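Local coordinates for protein giardin subunit alpha-1 (Giardia intestinalis, PDB 4EVF) that binds calcium and, in a calcium-dependent way, phospholipids such as phosphatidylserine, and takes part in parasite attachment to the intestinal mucosa, at residues T274-C279 with I287-W292. Numbering follows the deposited sequence.
Sequences TDIERC and ILRTLW
Ile276 packs on the methylene stem of Arg289 and on Leu288 CB where the backbones of this helix pair come nearest, 7.0 Å from Ile276 CA to Arg289 CA. The touching branch of the isoleucine is CG2, anti to its own backbone N and 3.9 Å from Arg289 CG, and the two side chains run antiparallel past one another. CG2 also lies 4.0 Å from Leu288 CB, with the leucine side chain roughly perpendicular to the isoleucine. Past the stem, the Arg289 chain bends at chi3 (87°), which sets NE off the line of the methylenes. The guanidinium lies beside Thr274 and Glu277. Thr274 N is over one face of that group, 4.4 Å from Arg289 NH2. Glu277 OE2 is in the guanidinium plane, at its edge, but the salt bridge to Arg289 NH1 is long at 3.9 Å, and the modelled NH1 sits too close to a neighbour, so this pairing is doubtful. The axes of the two short segments approach to 9.8 Å, with 160° between their N-to-C directions, a nearly antiparallel pair consistent with the all-helical annexin fold; both helices belong to the predicted fourth repeat. A water joins Thr274 OG1 to Arg289 NH2 by two weak bonds. The strongest polar partner of Arg289 is Val294 O, just after helix 284-292, which accepts a hydrogen bond from Arg289 NE. Thr274 N is itself bonded to Asp271 OD2. The buried Leu288 side chain also touches Met248 and Thr252 of helix 245-255 and Leu66 of helix 62-70, whereas Glu277 and Thr274 are exposed.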
loop_
_atom_site.group_PDB
_atom_site.type_symbol
_atom_site.label_atom_id
_atom_site.label_comp_id
_atom_site.label_asym_id
_atom_site.label_seq_id
_atom_site.Cartn_x
_atom_site.Cartn_y
_atom_site.Cartn_z
ATOM N N THR A 274 -20.161 -0.722 -2.131
ATOM C CA THR A 274 -21.090 0.401 -2.011
ATOM C C THR A 274 -20.379 1.737 -1.815
ATOM O O THR A 274 -20.738 2.735 -2.442
ATOM C CB THR A 274 -22.078 0.176 -0.850
ATOM O OG1 THR A 274 -22.913 -0.946 -1.160
ATOM C CG2 THR A 274 -22.950 1.418 -0.621
ATOM N N ASP A 275 -19.369 1.755 -0.944
ATOM C CA ASP A 275 -18.615 2.979 -0.675
ATOM C C ASP A 275 -17.842 3.497 -1.883
ATOM O O ASP A 275 -17.804 4.705 -2.136
ATOM C CB ASP A 275 -17.669 2.797 0.520
ATOM C CG ASP A 275 -18.416 2.700 1.840
ATOM O OD1 ASP A 275 -19.650 2.906 1.835
ATOM O OD2 ASP A 275 -17.776 2.416 2.876
ATOM N N ILE A 276 -17.208 2.594 -2.627
ATOM C CA ILE A 276 -16.498 3.014 -3.829
ATOM C C ILE A 276 -17.483 3.580 -4.837
ATOM O O ILE A 276 -17.200 4.560 -5.534
ATOM C CB ILE A 276 -15.729 1.853 -4.468
ATOM C CG1 ILE A 276 -14.509 1.510 -3.606
ATOM C CG2 ILE A 276 -15.313 2.225 -5.883
ATOM C CD1 ILE A 276 -13.753 0.237 -4.048
ATOM N N GLU A 277 -18.648 2.949 -4.897
ATOM C CA GLU A 277 -19.707 3.361 -5.804
ATOM C C GLU A 277 -20.065 4.821 -5.557
ATOM O O GLU A 277 -20.157 5.635 -6.481
ATOM C CB GLU A 277 -20.932 2.478 -5.575
ATOM C CG GLU A 277 -21.313 1.638 -6.762
ATOM C CD GLU A 277 -21.917 2.461 -7.870
ATOM O OE1 GLU A 277 -22.604 3.453 -7.550
ATOM O OE2 GLU A 277 -21.703 2.124 -9.053
ATOM N N ARG A 278 -20.234 5.154 -4.288
ATOM C CA ARG A 278 -20.659 6.493 -3.912
ATOM C C ARG A 278 -19.561 7.530 -4.121
ATOM O O ARG A 278 -19.802 8.603 -4.683
ATOM C CB ARG A 278 -21.111 6.494 -2.456
ATOM C CG ARG A 278 -21.677 7.822 -2.001
ATOM C CD ARG A 278 -22.020 7.798 -0.524
ATOM N NE ARG A 278 -20.824 7.886 0.296
ATOM C CZ ARG A 278 -20.293 6.853 0.935
ATOM N NH1 ARG A 278 -20.881 5.668 0.861
ATOM N NH2 ARG A 278 -19.195 7.012 1.661
ATOM N N CYS A 279 -18.350 7.195 -3.688
ATOM C CA CYS A 279 -17.290 8.183 -3.541
ATOM C C CYS A 279 -16.499 8.478 -4.810
ATOM O O CYS A 279 -15.898 9.543 -4.932
ATOM C CB CYS A 279 -16.361 7.766 -2.394
ATOM S SG CYS A 279 -17.282 7.590 -0.835
ATOM N N ILE A 287 -13.964 0.520 -12.436
ATOM C CA ILE A 287 -12.603 0.027 -12.530
ATOM C C ILE A 287 -12.141 -0.473 -11.164
ATOM O O ILE A 287 -11.664 -1.600 -11.050
ATOM C CB ILE A 287 -11.644 1.096 -13.072
ATOM C CG1 ILE A 287 -11.955 1.381 -14.545
ATOM C CG2 ILE A 287 -10.192 0.657 -12.884
ATOM C CD1 ILE A 287 -11.224 2.582 -15.109
ATOM N N LEU A 288 -12.303 0.353 -10.127
ATOM C CA LEU A 288 -11.866 -0.042 -8.790
ATOM C C LEU A 288 -12.618 -1.268 -8.263
ATOM O O LEU A 288 -11.996 -2.210 -7.756
ATOM C CB LEU A 288 -11.956 1.131 -7.797
ATOM C CG LEU A 288 -11.053 2.352 -8.001
ATOM C CD1 LEU A 288 -11.316 3.411 -6.903
ATOM C CD2 LEU A 288 -9.563 1.966 -8.052
ATOM N N ARG A 289 -13.935 -1.272 -8.403
ATOM C CA ARG A 289 -14.730 -2.395 -7.957
ATOM C C ARG A 289 -14.328 -3.702 -8.674
ATOM O O ARG A 289 -14.349 -4.726 -8.100
ATOM C CB ARG A 289 -16.239 -2.162 -8.065
ATOM C CG ARG A 289 -16.844 -1.195 -7.064
ATOM C CD ARG A 289 -18.326 -0.987 -7.301
ATOM N NE ARG A 289 -19.063 -1.997 -6.600
ATOM C CZ ARG A 289 -20.371 -2.037 -6.453
ATOM N NH1 ARG A 289 -21.126 -1.101 -6.935
ATOM N NH2 ARG A 289 -20.913 -3.009 -5.784
ATOM N N THR A 290 -13.969 -3.632 -9.927
ATOM C CA THR A 290 -13.484 -4.807 -10.649
ATOM C C THR A 290 -12.181 -5.318 -10.018
ATOM O O THR A 290 -12.060 -6.498 -9.659
ATOM C CB THR A 290 -13.244 -4.497 -12.136
ATOM O OG1 THR A 290 -14.449 -3.992 -12.727
ATOM C CG2 THR A 290 -12.809 -5.753 -12.881
ATOM N N LEU A 291 -11.215 -4.419 -9.871
ATOM C CA LEU A 291 -9.895 -4.783 -9.357
ATOM C C LEU A 291 -9.931 -5.311 -7.929
ATOM O O LEU A 291 -9.149 -6.199 -7.585
ATOM C CB LEU A 291 -8.908 -3.620 -9.486
ATOM C CG LEU A 291 -8.606 -3.151 -10.916
ATOM C CD1 LEU A 291 -7.969 -1.765 -10.935
ATOM C CD2 LEU A 291 -7.716 -4.173 -11.643
ATOM N N TRP A 292 -10.839 -4.781 -7.104
ATOM C CA TRP A 292 -10.922 -5.173 -5.699
ATOM C C TRP A 292 -11.909 -6.314 -5.473
ATOM O O TRP A 292 -12.065 -6.801 -4.360
ATOM C CB TRP A 292 -11.231 -3.969 -4.799
ATOM C CG TRP A 292 -10.053 -3.075 -4.651
ATOM C CD1 TRP A 292 -9.822 -1.898 -5.308
ATOM C CD2 TRP A 292 -8.908 -3.308 -3.824
ATOM N NE1 TRP A 292 -8.609 -1.378 -4.923
ATOM C CE2 TRP A 292 -8.033 -2.218 -4.005
ATOM C CE3 TRP A 292 -8.549 -4.323 -2.925
ATOM C CZ2 TRP A 292 -6.816 -2.118 -3.336
ATOM C CZ3 TRP A 292 -7.336 -4.220 -2.257
ATOM C CH2 TRP A 292 -6.484 -3.126 -2.470
HETATM O O HOH W 1 -23.434 -1.198 -4.477
#